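Local coordinates for protein neuraminidase (Influenza A virus, PDB 4GDI) that forms a homotetrameric beta-propeller of the influenza neuraminidase family and may release terminal sialic acid, although its putative active site has diverged, at residues 203-208 with 333-338; 322-327 with 356-361. One frame throughout, in Å; residues are numbered along the deposited sequence.

Interaction 1. Residues 203-208 with 333-338. With NO3 (nitrate ion), chain V.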
# COMPACT_ATOMS: atom_id res chain seq x y z
N TYR A 203 21.67 22.25 -7.73
CA TYR A 203 22.16 21.37 -6.68
C TYR A 203 22.89 22.26 -5.69
O TYR A 203 23.11 23.44 -5.96
CB TYR A 203 23.07 20.26 -7.22
CG TYR A 203 24.32 20.78 -7.87
CD1 TYR A 203 24.32 21.12 -9.23
CD2 TYR A 203 25.49 20.93 -7.15
CE1 TYR A 203 25.47 21.59 -9.84
CE2 TYR A 203 26.65 21.40 -7.75
CZ TYR A 203 26.63 21.73 -9.10
OH TYR A 203 27.76 22.21 -9.69
N THR A 204 23.23 21.71 -4.52
CA THR A 204 23.97 22.47 -3.53
C THR A 204 25.22 21.73 -3.05
O THR A 204 25.24 20.50 -2.93
CB THR A 204 23.10 22.81 -2.32
OG1 THR A 204 23.87 23.61 -1.41
CG2 THR A 204 22.62 21.56 -1.63
N ILE A 205 26.28 22.49 -2.79
CA ILE A 205 27.52 21.94 -2.27
C ILE A 205 28.32 23.05 -1.59
O ILE A 205 28.32 24.19 -2.08
CB ILE A 205 28.38 21.30 -3.38
CG1 ILE A 205 29.48 20.42 -2.78
CG2 ILE A 205 29.00 22.38 -4.27
CD1 ILE A 205 28.96 19.25 -1.96
N ASN A 206 29.04 22.70 -0.52
CA ASN A 206 29.58 23.66 0.47
C ASN A 206 28.90 25.03 0.50
O ASN A 206 29.50 26.03 0.12
CB ASN A 206 31.12 23.83 0.37
CG ASN A 206 31.71 23.33 -0.93
OD1 ASN A 206 31.40 23.85 -2.00
ND2 ASN A 206 32.62 22.35 -0.84
N ASN A 207 27.66 25.05 0.98
CA ASN A 207 26.90 26.29 1.17
C ASN A 207 26.67 27.19 -0.08
O ASN A 207 26.25 28.34 0.05
CB ASN A 207 27.52 27.11 2.30
CG ASN A 207 27.41 26.40 3.65
OD1 ASN A 207 26.41 26.54 4.36
ND2 ASN A 207 28.44 25.64 4.01
N LEU A 208 26.92 26.65 -1.27
CA LEU A 208 26.61 27.33 -2.52
C LEU A 208 25.47 26.63 -3.22
O LEU A 208 25.28 25.43 -3.06
CB LEU A 208 27.82 27.30 -3.46
CG LEU A 208 29.03 28.10 -3.00
CD1 LEU A 208 30.15 27.98 -4.03
CD2 LEU A 208 28.63 29.55 -2.81
N GLY A 333 30.82 9.11 2.30
CA GLY A 333 31.25 10.23 3.12
C GLY A 333 31.17 11.54 2.35
O GLY A 333 31.24 12.61 2.94
N CYS A 334 31.01 11.45 1.03
CA CYS A 334 30.93 12.62 0.18
C CYS A 334 29.52 12.75 -0.39
O CYS A 334 28.71 11.82 -0.30
CB CYS A 334 31.97 12.53 -0.95
SG CYS A 334 31.89 11.00 -1.92
N GLN A 335 29.21 13.92 -0.95
CA GLN A 335 27.87 14.21 -1.42
C GLN A 335 27.70 13.70 -2.86
O GLN A 335 28.44 14.09 -3.77
CB GLN A 335 27.59 15.71 -1.32
CG GLN A 335 26.25 16.13 -1.87
CD GLN A 335 25.11 15.52 -1.12
OE1 GLN A 335 25.01 15.67 0.10
NE2 GLN A 335 24.24 14.81 -1.84
N ARG A 336 26.72 12.84 -3.07
CA ARG A 336 26.48 12.32 -4.42
C ARG A 336 25.65 13.30 -5.25
O ARG A 336 24.89 14.12 -4.71
CB ARG A 336 25.79 10.95 -4.36
CG ARG A 336 26.69 9.81 -3.88
CD ARG A 336 26.10 8.45 -4.26
NE ARG A 336 24.79 8.22 -3.64
CZ ARG A 336 23.79 7.55 -4.22
NH1 ARG A 336 23.95 7.03 -5.44
NH2 ARG A 336 22.65 7.39 -3.57
N ILE A 337 25.77 13.18 -6.56
CA ILE A 337 24.98 14.00 -7.49
C ILE A 337 24.36 13.08 -8.53
O ILE A 337 25.00 12.12 -9.00
CB ILE A 337 25.85 15.11 -8.16
CG1 ILE A 337 24.99 16.01 -9.05
CG2 ILE A 337 26.98 14.52 -8.97
CD1 ILE A 337 23.91 16.76 -8.29
N CYS A 338 23.10 13.34 -8.86
CA CYS A 338 22.40 12.50 -9.83
C CYS A 338 21.67 13.41 -10.80
O CYS A 338 21.54 14.61 -10.57
CB CYS A 338 21.38 11.59 -9.12
SG CYS A 338 22.01 10.50 -7.82
N NO3 V . 20.82 5.20 -5.76
O1 NO3 V . 21.07 6.56 -5.98
O2 NO3 V . 19.85 4.51 -6.50
O3 NO3 V . 21.56 4.51 -4.81

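Interaction 2. Residues 322-327 with 356-361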
# COMPACT_ATOMS: atom_id res chain seq x y z
N GLY A 322 17.66 17.16 -15.54
CA GLY A 322 18.05 18.06 -14.46
C GLY A 322 18.54 17.32 -13.25
O GLY A 322 18.48 16.08 -13.21
N PHE A 323 19.03 18.07 -12.27
CA PHE A 323 19.68 17.48 -11.11
C PHE A 323 18.71 17.00 -10.05
O PHE A 323 17.62 17.56 -9.88
CB PHE A 323 20.56 18.52 -10.42
CG PHE A 323 21.71 19.00 -11.24
CD1 PHE A 323 22.74 18.15 -11.56
CD2 PHE A 323 21.78 20.34 -11.62
CE1 PHE A 323 23.81 18.60 -12.30
CE2 PHE A 323 22.85 20.79 -12.35
CZ PHE A 323 23.87 19.92 -12.68
N PHE A 324 19.12 15.98 -9.32
CA PHE A 324 18.61 15.76 -7.96
C PHE A 324 19.73 15.22 -7.08
O PHE A 324 20.73 14.68 -7.58
CB PHE A 324 17.39 14.84 -7.93
CG PHE A 324 17.70 13.37 -8.17
CD1 PHE A 324 17.74 12.86 -9.46
CD2 PHE A 324 17.89 12.50 -7.11
CE1 PHE A 324 17.98 11.51 -9.69
CE2 PHE A 324 18.14 11.15 -7.31
CZ PHE A 324 18.18 10.64 -8.61
N GLN A 325 19.59 15.39 -5.78
CA GLN A 325 20.62 14.94 -4.85
C GLN A 325 20.04 13.97 -3.82
O GLN A 325 19.07 14.29 -3.13
CB GLN A 325 21.27 16.12 -4.11
CG GLN A 325 22.12 17.01 -4.99
CD GLN A 325 22.67 18.20 -4.22
OE1 GLN A 325 21.93 19.10 -3.82
NE2 GLN A 325 23.97 18.19 -3.98
N PRO A 326 20.65 12.77 -3.73
CA PRO A 326 20.31 11.86 -2.64
C PRO A 326 20.59 12.56 -1.32
O PRO A 326 21.57 13.30 -1.24
CB PRO A 326 21.28 10.69 -2.82
CG PRO A 326 21.77 10.80 -4.23
CD PRO A 326 21.73 12.26 -4.58
N LYS A 327 19.76 12.37 -0.31
CA LYS A 327 19.93 13.12 0.92
C LYS A 327 20.18 12.26 2.14
O LYS A 327 20.50 12.78 3.21
CB LYS A 327 18.71 14.02 1.15
CG LYS A 327 18.64 15.16 0.14
CD LYS A 327 17.58 16.20 0.49
CE LYS A 327 17.61 17.32 -0.55
NZ LYS A 327 16.46 18.23 -0.40
N LEU A 356 10.71 9.06 -16.95
CA LEU A 356 11.95 9.53 -16.36
C LEU A 356 12.86 8.35 -16.07
O LEU A 356 12.43 7.36 -15.48
CB LEU A 356 11.71 10.28 -15.04
CG LEU A 356 11.23 11.73 -15.04
CD1 LEU A 356 11.44 12.33 -13.64
CD2 LEU A 356 11.91 12.58 -16.11
N SER A 357 14.10 8.45 -16.50
CA SER A 357 15.14 7.59 -15.98
C SER A 357 16.04 8.45 -15.09
O SER A 357 16.01 9.69 -15.14
CB SER A 357 15.95 7.00 -17.12
OG SER A 357 16.71 8.03 -17.73
N THR A 358 16.85 7.81 -14.26
CA THR A 358 17.75 8.53 -13.37
C THR A 358 19.13 7.90 -13.43
O THR A 358 19.25 6.69 -13.59
CB THR A 358 17.27 8.51 -11.91
OG1 THR A 358 17.15 7.16 -11.45
CG2 THR A 358 15.94 9.20 -11.74
N PHE A 359 20.16 8.74 -13.29
CA PHE A 359 21.56 8.34 -13.36
C PHE A 359 22.30 9.04 -12.22
O PHE A 359 22.05 10.20 -11.96
CB PHE A 359 22.20 8.80 -14.67
CG PHE A 359 21.80 8.01 -15.88
CD1 PHE A 359 20.60 8.26 -16.52
CD2 PHE A 359 22.63 7.02 -16.38
CE1 PHE A 359 20.24 7.53 -17.63
CE2 PHE A 359 22.28 6.30 -17.50
CZ PHE A 359 21.08 6.55 -18.13
N CYS A 360 23.20 8.34 -11.57
CA CYS A 360 23.99 8.95 -10.50
C CYS A 360 25.48 8.87 -10.81
O CYS A 360 25.94 7.94 -11.48
CB CYS A 360 23.69 8.28 -9.17
SG CYS A 360 22.02 8.60 -8.58
N GLY A 361 26.23 9.85 -10.32
CA GLY A 361 27.67 9.88 -10.52
C GLY A 361 28.33 8.80 -9.68
O GLY A 361 27.85 8.49 -8.61

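Interaction 1. Residues 203-208 with 333-338
At the base of the Tyr203 ring, and oblique to it, Ile337 CD1 lies 3.8 Å from Tyr203 CB and 4.1 Å from Tyr203 CG. Ile337 CG1 stands anti to the backbone N (chi1 -176°), which carries its terminal methyl out to the tyrosine. The ring also meets Phe323 edge-to-face, while its OH is hydrogen-bonded to Glu274 OE2, so a tyrosine serves both an apolar neighbour and a polar one. The Arg336 guanidinium holds a nitrate at its edge: NH1 and NH2 both reach the nitrate atom O1, each at 3.0 Å along bent bonds. Val133 N of a second subunit shares that probably crystallisation-derived ion, and Asp329 OD2 forms a salt bridge with Arg336 NE.

Gln335 offers its aliphatic stem, CB lying 3.8 Å from Ile205 CD1. Its chain bends at chi2 (63°), and NE2 gives a nearly straight bond (166°) to Arg336 O, in the carbonyl plane on a lone pair. NE2 also bonds Pro326 O, and OE1 accepts from Lys12 N.

Residues 203-205 end strand 200-205, outermost in its four-stranded sheet within the chain, beside strand 208-214; residues 333-338 finish the loop joining strands 317-324 and 338-346 of another sheet.

Interaction 2. Residues 322-327 with 356-361
Phe324 and Thr358 make the main apolar contact, their side chains crossing at about a right angle. The threonine methyl CG2 comes within 3.7 Å of Phe324 CE1, and CB lies 3.8 Å from the same ring atom. The approach to the ring is oblique. A chi1 of 73° places the phenyl group between the backbone N and the carbonyl carbon of Phe324, and from there the far end of the ring, CE1 and CZ, extends to the other strand.

A sulfur-aromatic contact adds to this. Cys360 SG sits 4.3 Å from Phe324 CZ and 5.3 Å from the ring centroid, on a line 50° off the ring normal. This sulfur is half of the disulfide to Cys338, so the group beside the phenylalanine is an apolar, covalently fixed bridge.

Polar contacts are made with partners beyond the two segments. Thr358 OG1 is hydrogen-bonded to Thr24 OG1 and to a glycerol probably left from crystallisation. Threonine suits this place because one branch supplies a methyl to the ring while the other supplies a hydroxyl to strand 20-25. Main-chain bonds run to the strand that lies between the two, 338-346: Phe324 pairs with Cys338, and Ser357 with Leu341. The side chains of interest therefore meet across one intervening strand, and Val46 and Cys48 of the adjacent sheet also pack on Phe324.

With the backbone ladder tying each strand to its neighbour, what the ring adds is dispersion and shape. A buried phenyl, a methyl and a disulfide sulfur make a contact with little directional demand, whereas the hydrogen bonds and the disulfide around it probably do more to fix the geometry.

Overall arrangement
Both interactions are buried, and they share one blade but use it differently. Interaction 2 works within that blade, between strands 317-324 and 352-362, and lies nearer the centre of the chain; interaction 1 links the loop between strands 317-324 and 338-346 of the same blade to strand 200-205 of another. Their chemistry follows: interaction 2 sets an aromatic ring against a methyl and a sulfur, whereas interaction 1 uses aliphatic ends flanked by a bonded amide and an arginine that packs on Val133 of a second subunit. The Cys338-Cys360 disulfide joins the two contacts covalently, and Gln325 NE2 probably hydrogen-bonds Thr204 O, so blade and blade-to-blade contact are directly connected.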